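Local coordinates for protein phospholyase (Arthrobacter aurescens, PDB 5G4I) that uses pyridoxal phosphate on a class III transaminase fold and acts as a phospholyase, probably eliminating phosphate from an amine phosphate such as phosphoethanolamine, at residues 97-100 / 101-105; 115-119 / 120-124; 277-280 / 281-285. One frame throughout, in Å; residues are numbered along the deposited sequence.

Contact 1: residues 97-100 / 101-105; sequences VEYA and EALLS
Val-97 and Glu-101 begin a run of contacts between residues one turn apart in an alpha helix, helix 94-104 of the class III transaminase fold. Glu-101 N donates to Val-97 O in a nearly straight bond, 2.9 Å long with an N-H...O angle of 171°. The side chains of the pair meet as well. Val-97 CG1 is anti to the backbone N (chi1 179°), and this brings the methyl to 3.9 Å from Glu-101 OE2. The glutamate chain is extended beyond CG and crosses the valine at a slant. Glu-101 CG passes 3.3 Å from Val-97 O. The carboxylate goes on to the second subunit, where OE1 makes a salt bridge with Arg-22 of that chain.

Glu-98 comes next. Glu-98 O accepts from Ala-102 N at 3.0 Å. The side chain turns back to the preceding turn, where OE1 forms a salt bridge with Arg-95 and OE2 a hydrogen bond with Ser-94. The two glutamates keep their like charges apart, with Glu-98 OE2 and Glu-101 OE1 separated by 6.9 Å. Each has its own arginine, so repulsion between them is probably small.

Leu-103 N donates to Tyr-99 O, nearly along the C=O axis. The tyrosine ring meets Leu-103 obliquely, with Tyr-99 CE1 4.4 Å from CB of the leucine. The same tyrosine packs on Leu-323 and Leu-326 of helix 316-331.

Ala-100 closes the segment by accepting from Leu-104 N. Leu-104 CG is anti to its carbonyl carbon and beside its backbone N (chi1 -71°). This sets the branch close to the carbonyl that this N is bonded to, with Leu-104 CG 3.3 Å from Ala-100 O.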
loop_
_atom_site.group_PDB
_atom_site.type_symbol
_atom_site.label_atom_id
_atom_site.label_comp_id
_atom_site.label_asym_id
_atom_site.label_seq_id
_atom_site.Cartn_x
_atom_site.Cartn_y
_atom_site.Cartn_z
ATOM N N VAL A 97 8.248 11.957 -13.319
ATOM C CA VAL A 97 9.629 11.917 -13.841
ATOM C C VAL A 97 10.526 12.882 -13.079
ATOM O O VAL A 97 11.680 12.565 -12.731
ATOM C CB VAL A 97 9.613 12.186 -15.374
ATOM C CG1 VAL A 97 11.052 12.171 -15.948
ATOM C CG2 VAL A 97 8.838 11.081 -16.033
ATOM N N GLU A 98 10.033 14.100 -12.839
ATOM C CA GLU A 98 10.741 15.088 -12.064
ATOM C C GLU A 98 11.092 14.543 -10.650
ATOM O O GLU A 98 12.213 14.678 -10.141
ATOM C CB GLU A 98 9.949 16.373 -11.885
ATOM C CG GLU A 98 9.749 17.135 -13.172
ATOM C CD GLU A 98 8.552 18.121 -13.130
ATOM O OE1 GLU A 98 7.943 18.401 -12.017
ATOM O OE2 GLU A 98 8.249 18.620 -14.280
ATOM N N TYR A 99 10.097 13.920 -10.009
ATOM C CA TYR A 99 10.364 13.333 -8.683
ATOM C C TYR A 99 11.373 12.156 -8.747
ATOM O O TYR A 99 12.265 12.138 -7.886
ATOM C CB TYR A 99 9.036 12.857 -8.004
ATOM C CG TYR A 99 9.244 12.320 -6.610
ATOM C CD1 TYR A 99 10.039 12.958 -5.653
ATOM C CD2 TYR A 99 8.666 11.135 -6.248
ATOM C CE1 TYR A 99 10.285 12.421 -4.384
ATOM C CE2 TYR A 99 8.794 10.622 -4.920
ATOM C CZ TYR A 99 9.625 11.277 -4.018
ATOM O OH TYR A 99 9.841 10.763 -2.718
ATOM N N ALA A 100 11.234 11.247 -9.712
ATOM C CA ALA A 100 12.169 10.156 -9.851
ATOM C C ALA A 100 13.601 10.678 -10.066
ATOM O O ALA A 100 14.546 10.176 -9.469
ATOM C CB ALA A 100 11.766 9.225 -11.020
ATOM N N GLU A 101 13.777 11.687 -10.930
ATOM C CA GLU A 101 15.080 12.311 -11.108
ATOM C C GLU A 101 15.646 12.908 -9.789
ATOM O O GLU A 101 16.867 12.702 -9.441
ATOM C CB GLU A 101 15.048 13.369 -12.245
ATOM C CG GLU A 101 14.876 12.704 -13.615
ATOM C CD GLU A 101 14.614 13.726 -14.720
ATOM O OE1 GLU A 101 14.044 14.821 -14.481
ATOM O OE2 GLU A 101 14.754 13.333 -15.898
ATOM N N ALA A 102 14.819 13.590 -9.026
ATOM C CA ALA A 102 15.248 14.211 -7.783
ATOM C C ALA A 102 15.635 13.145 -6.728
ATOM O O ALA A 102 16.692 13.271 -6.035
ATOM C CB ALA A 102 14.203 15.145 -7.181
ATOM N N LEU A 103 14.822 12.085 -6.597
ATOM C CA LEU A 103 15.139 11.051 -5.627
ATOM C C LEU A 103 16.401 10.254 -6.033
ATOM O O LEU A 103 17.274 9.981 -5.169
ATOM C CB LEU A 103 13.891 10.155 -5.416
ATOM C CG LEU A 103 14.071 8.990 -4.434
ATOM C CD1 LEU A 103 14.328 9.506 -3.023
ATOM C CD2 LEU A 103 12.718 8.206 -4.479
ATOM N N LEU A 104 16.488 9.929 -7.325
ATOM C CA LEU A 104 17.652 9.122 -7.769
ATOM C C LEU A 104 18.953 9.931 -7.710
ATOM O O LEU A 104 20.044 9.327 -7.570
ATOM C CB LEU A 104 17.364 8.523 -9.127
ATOM C CG LEU A 104 16.314 7.384 -9.191
ATOM C CD1 LEU A 104 15.866 7.091 -10.605
ATOM C CD2 LEU A 104 16.821 6.128 -8.463
ATOM N N SER A 105 18.872 11.251 -7.742
ATOM C CA SER A 105 20.100 12.111 -7.614
ATOM C C SER A 105 20.701 11.988 -6.203
ATOM O O SER A 105 21.817 12.412 -5.937
ATOM C CB SER A 105 19.789 13.594 -7.909
ATOM O OG SER A 105 19.053 14.263 -6.851
#

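Contact 2: residues 115-119 / 120-124; sequences FLTNS and GSEAN. With PLP (pyridoxal-5'-phosphate), chain C.
Ser-119 caps the N-terminus of helix 120-135 by accepting from Glu-122 N, in the strand-turn-helix whose helix start binds the phosphate of pyridoxal phosphate. Ser-119 OG sits between its own N and carbonyl carbon (chi1 70°), facing the helix end, 3.0 Å from Glu-122 N. Glu-122 points back along the turn. Glu-122 CB lies 3.7 Å from Thr-117 CB, and the extended glutamate chain carries the carboxylate to the backbone of Asn-118. Asn-118 N donates to Glu-122 OE1 at 2.8 Å, meeting that oxygen almost end-on.

The second subunit completes this buried network. Glu-122 OE2 and Ser-119 OG of that subunit are hydrogen-bonded, and the reverse pair forms too. Within its own chain Glu-122 OE1 also accepts from Asn-310.

Ser-119 O is gripped from both faces of its carbonyl plane. Thr-117 OG1 reaches Ser-119 O at 3.0 Å and Ala-123 N reaches it at 3.1 Å. This ties the end of the strand to the first helical turn.

The first amides of the helix face the cofactor, an arrangement likely to favour the negative phosphate. Gly-120 N donates to PLP O2P at 3.2 Å. Gly-120, with no side chain, lies close against the phosphate arm. Ser-121 holds one oxygen twice, with Ser-121 N 2.7 Å and Ser-121 OG 2.6 Å from PLP O3P.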
loop_
_atom_site.group_PDB
_atom_site.type_symbol
_atom_site.label_atom_id
_atom_site.label_comp_id
_atom_site.label_asym_id
_atom_site.label_seq_id
_atom_site.Cartn_x
_atom_site.Cartn_y
_atom_site.Cartn_z
ATOM N N PHE A 115 11.067 1.771 -8.471
ATOM C CA PHE A 115 9.649 1.368 -8.444
ATOM C C PHE A 115 8.983 2.203 -7.310
ATOM O O PHE A 115 9.405 2.095 -6.128
ATOM C CB PHE A 115 9.473 -0.100 -8.076
ATOM C CG PHE A 115 10.059 -1.125 -9.040
ATOM C CD1 PHE A 115 11.341 -1.571 -8.904
ATOM C CD2 PHE A 115 9.258 -1.654 -10.030
ATOM C CE1 PHE A 115 11.843 -2.571 -9.805
ATOM C CE2 PHE A 115 9.727 -2.615 -10.921
ATOM C CZ PHE A 115 11.040 -3.059 -10.798
ATOM N N LEU A 116 7.940 2.935 -7.611
ATOM C CA LEU A 116 7.217 3.637 -6.547
ATOM C C LEU A 116 6.074 2.713 -5.992
ATOM O O LEU A 116 5.530 1.849 -6.709
ATOM C CB LEU A 116 6.634 4.949 -7.113
ATOM C CG LEU A 116 7.674 6.052 -7.257
ATOM C CD1 LEU A 116 7.247 7.162 -8.229
ATOM C CD2 LEU A 116 8.026 6.705 -5.919
ATOM N N THR A 117 5.712 2.966 -4.706
ATOM C CA THR A 117 4.643 2.244 -4.028
ATOM C C THR A 117 3.878 3.268 -3.165
ATOM O O THR A 117 4.165 4.480 -3.218
ATOM C CB THR A 117 5.159 1.069 -3.138
ATOM O OG1 THR A 117 5.800 1.637 -1.972
ATOM C CG2 THR A 117 6.054 0.090 -3.907
ATOM N N ASN A 118 2.922 2.776 -2.333
ATOM C CA ASN A 118 2.118 3.682 -1.474
ATOM C C ASN A 118 2.454 3.523 0.050
ATOM O O ASN A 118 1.781 4.091 0.905
ATOM C CB ASN A 118 0.632 3.506 -1.736
ATOM C CG ASN A 118 0.283 3.512 -3.202
ATOM O OD1 ASN A 118 -0.022 2.397 -3.792
ATOM N ND2 ASN A 118 0.409 4.597 -3.849
ATOM N N SER A 119 3.376 2.607 0.386
ATOM C CA SER A 119 3.685 2.311 1.817
ATOM C C SER A 119 5.059 1.608 1.935
ATOM O O SER A 119 5.544 0.983 0.954
ATOM C CB SER A 119 2.619 1.457 2.483
ATOM O OG SER A 119 2.626 0.109 1.990
ATOM N N GLY A 120 5.636 1.630 3.120
ATOM C CA GLY A 120 6.873 0.827 3.389
ATOM C C GLY A 120 6.601 -0.632 3.246
ATOM O O GLY A 120 7.490 -1.393 2.716
ATOM N N SER A 121 5.444 -1.150 3.737
ATOM C CA SER A 121 5.139 -2.636 3.556
ATOM C C SER A 121 5.097 -2.965 2.078
ATOM O O SER A 121 5.579 -4.051 1.659
ATOM C CB SER A 121 3.821 -3.089 4.320
ATOM O OG SER A 121 4.002 -3.001 5.719
ATOM N N GLU A 122 4.432 -2.149 1.266
ATOM C CA GLU A 122 4.382 -2.444 -0.212
ATOM C C GLU A 122 5.792 -2.488 -0.748
ATOM O O GLU A 122 6.098 -3.345 -1.651
ATOM C CB GLU A 122 3.497 -1.473 -0.999
ATOM C CG GLU A 122 2.006 -1.619 -0.859
ATOM C CD GLU A 122 1.235 -0.908 -1.996
ATOM O OE1 GLU A 122 1.589 0.268 -2.408
ATOM O OE2 GLU A 122 0.222 -1.523 -2.536
ATOM N N ALA A 123 6.661 -1.591 -0.285
ATOM C CA ALA A 123 8.057 -1.558 -0.814
ATOM C C ALA A 123 8.806 -2.853 -0.426
ATOM O O ALA A 123 9.491 -3.498 -1.273
ATOM C CB ALA A 123 8.789 -0.306 -0.368
ATOM N N ASN A 124 8.787 -3.238 0.841
ATOM C CA ASN A 124 9.519 -4.443 1.267
ATOM C C ASN A 124 8.885 -5.700 0.654
ATOM O O ASN A 124 9.654 -6.634 0.278
ATOM C CB ASN A 124 9.586 -4.568 2.805
ATOM C CG ASN A 124 10.630 -3.687 3.445
ATOM O OD1 ASN A 124 11.719 -3.512 2.872
ATOM N ND2 ASN A 124 10.386 -3.234 4.653
HETATM N N1 PLP C . 10.099 -1.245 7.953
HETATM C C2 PLP C . 10.467 -0.411 8.955
HETATM C C2A PLP C . 11.902 -0.378 9.414
HETATM C C3 PLP C . 9.463 0.471 9.600
HETATM O O3 PLP C . 9.810 1.318 10.608
HETATM C C4 PLP C . 8.070 0.394 9.106
HETATM C C4A PLP C . 6.998 1.234 9.686
HETATM C C5 PLP C . 7.797 -0.560 8.004
HETATM C C6 PLP C . 8.838 -1.328 7.491
HETATM C C5A PLP C . 6.399 -0.698 7.443
HETATM O O4P PLP C . 5.902 0.588 7.081
HETATM P P PLP C . 4.347 0.789 6.713
HETATM O O1P PLP C . 3.657 0.814 8.056
HETATM O O2P PLP C . 4.315 2.104 5.971
HETATM O O3P PLP C . 4.016 -0.414 5.864
#

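Contact 3: residues 277-280 / 281-285; sequences VTMG and KPMGN. With PLP (pyridoxal-5'-phosphate), chain C.
Gly-280 and Met-283 close a beta turn just after strand 276-279, where Met-283 N donates a hydrogen bond to Gly-280 O, 3.0 Å long, from above the carbonyl plane. Gly-280 itself has phi/psi of -177°/-127°, where a side chain would clash with Lys-281 N. Lys-281 and Pro-282 form the bend, and Pro-282 CD lies 3.1 Å from Gly-280 O.

Lys-281 leaves the turn on a long chain that runs extended through chi2 and chi3 and bends at its last torsion (chi4 93°). There Lys-281 NZ is bonded covalently to PLP C4A at 1.4 Å, the internal aldimine linkage expected in this family. Lys-281 NZ also makes a weak hydrogen bond to PLP O3 at 2.7 Å.

Met-279, at the end of the strand, meets Met-283, the last residue of the turn. Their side chains cross at about a right angle, with Met-279 CG 3.7 Å from Met-283 SD. An alanine here has no sulfur or end methyl, and Met-279 would probably lose this packing partner and face a gap.

The pair fills the space between sheet and helix. Both methionines touch Ala-291 of strand 290-294, while on helix 94-104 Met-279 packs on Leu-103 and Met-283 on Tyr-99.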
loop_
_atom_site.group_PDB
_atom_site.type_symbol
_atom_site.label_atom_id
_atom_site.label_comp_id
_atom_site.label_asym_id
_atom_site.label_seq_id
_atom_site.Cartn_x
_atom_site.Cartn_y
_atom_site.Cartn_z
ATOM N N VAL A 277 17.049 -0.966 -2.102
ATOM C CA VAL A 277 16.840 0.014 -0.968
ATOM C C VAL A 277 15.344 0.326 -0.887
ATOM O O VAL A 277 14.749 0.689 -1.895
ATOM C CB VAL A 277 17.679 1.322 -1.143
ATOM C CG1 VAL A 277 17.445 2.231 0.033
ATOM C CG2 VAL A 277 19.141 1.005 -1.295
ATOM N N THR A 278 14.763 0.098 0.292
ATOM C CA THR A 278 13.295 0.371 0.470
ATOM C C THR A 278 13.120 1.586 1.396
ATOM O O THR A 278 13.937 1.900 2.247
ATOM C CB THR A 278 12.582 -0.885 1.029
ATOM O OG1 THR A 278 13.179 -1.220 2.274
ATOM C CG2 THR A 278 12.692 -2.074 0.067
ATOM N N MET A 279 11.978 2.262 1.243
ATOM C CA MET A 279 11.717 3.511 1.986
ATOM C C MET A 279 10.188 3.697 2.095
ATOM O O MET A 279 9.365 3.091 1.389
ATOM C CB MET A 279 12.446 4.665 1.343
ATOM C CG MET A 279 11.982 4.924 0.012
ATOM S SD MET A 279 13.135 6.037 -0.986
ATOM C CE MET A 279 14.421 5.330 -1.085
ATOM N N GLY A 280 9.820 4.620 3.001
ATOM C CA GLY A 280 8.402 4.939 3.287
ATOM C C GLY A 280 8.414 6.085 4.307
ATOM O O GLY A 280 9.103 7.104 4.139
ATOM N N LYS A 281 7.698 5.889 5.431
ATOM C CA LYS A 281 7.388 6.874 6.509
ATOM C C LYS A 281 7.588 8.361 6.116
ATOM O O LYS A 281 6.597 9.036 5.731
ATOM C CB LYS A 281 7.929 6.388 7.840
ATOM C CG LYS A 281 7.097 5.254 8.478
ATOM C CD LYS A 281 7.586 4.855 9.904
ATOM C CE LYS A 281 6.736 3.721 10.631
ATOM N NZ LYS A 281 7.429 2.444 10.306
ATOM N N PRO A 282 8.785 8.971 6.399
ATOM C CA PRO A 282 8.927 10.411 6.073
ATOM C C PRO A 282 8.664 10.898 4.675
ATOM O O PRO A 282 8.567 12.143 4.459
ATOM C CB PRO A 282 10.453 10.669 6.389
ATOM C CG PRO A 282 11.057 9.315 6.106
ATOM C CD PRO A 282 10.090 8.388 6.744
ATOM N N MET A 283 8.772 10.023 3.662
ATOM C CA MET A 283 9.025 10.538 2.309
ATOM C C MET A 283 8.041 11.526 1.713
ATOM O O MET A 283 8.400 12.397 0.892
ATOM C CB MET A 283 9.408 9.467 1.315
ATOM C CG MET A 283 8.436 8.744 0.705
ATOM S SD MET A 283 9.085 7.246 -0.259
ATOM C CE MET A 283 9.632 7.754 -1.729
ATOM N N GLY A 284 6.750 11.479 2.155
ATOM C CA GLY A 284 5.709 12.424 1.744
ATOM C C GLY A 284 5.107 13.296 2.863
ATOM O O GLY A 284 4.016 13.848 2.699
ATOM N N ASN A 285 5.827 13.391 3.982
ATOM C CA ASN A 285 5.378 14.182 5.161
ATOM C C ASN A 285 4.113 13.659 5.846
ATOM O O ASN A 285 3.504 14.389 6.636
ATOM C CB ASN A 285 5.231 15.670 4.891
ATOM C CG ASN A 285 5.622 16.525 6.128
ATOM O OD1 ASN A 285 6.687 16.284 6.711
ATOM N ND2 ASN A 285 4.822 17.534 6.481
HETATM N N1 PLP C . 10.099 -1.245 7.953
HETATM C C2 PLP C . 10.467 -0.411 8.955
HETATM C C2A PLP C . 11.902 -0.378 9.414
HETATM C C3 PLP C . 9.463 0.471 9.600
HETATM O O3 PLP C . 9.810 1.318 10.608
HETATM C C4 PLP C . 8.070 0.394 9.106
HETATM C C4A PLP C . 6.998 1.234 9.686
HETATM C C5 PLP C . 7.797 -0.560 8.004
HETATM C C6 PLP C . 8.838 -1.328 7.491
HETATM C C5A PLP C . 6.399 -0.698 7.443
HETATM O O4P PLP C . 5.902 0.588 7.081
HETATM P P PLP C . 4.347 0.789 6.713
HETATM O O1P PLP C . 3.657 0.814 8.056
HETATM O O2P PLP C . 4.315 2.104 5.971
HETATM O O3P PLP C . 4.016 -0.414 5.864
#

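The three contacts follow one another along the chain. Contact 1 lies on helix 94-104. Contact 2 joins the next strand, 113-117, to helix 120-135. Contact 3 comes much later, at the end of strand 276-279. Contacts 2 and 3 share one mixed sheet, where strand 290-294 separates their strands. Their centres are about 9 Å apart, and Asn-124 probably bonds to Thr-278 between them. Together they hold two neighbouring arms of the cofactor, the phosphate and the C4A carbon. The centre of contact 1 is about 16 Å from that of contact 2 and 14 Å from that of contact 3. Its helix packs on both through Tyr-99. All three contacts reach the second subunit.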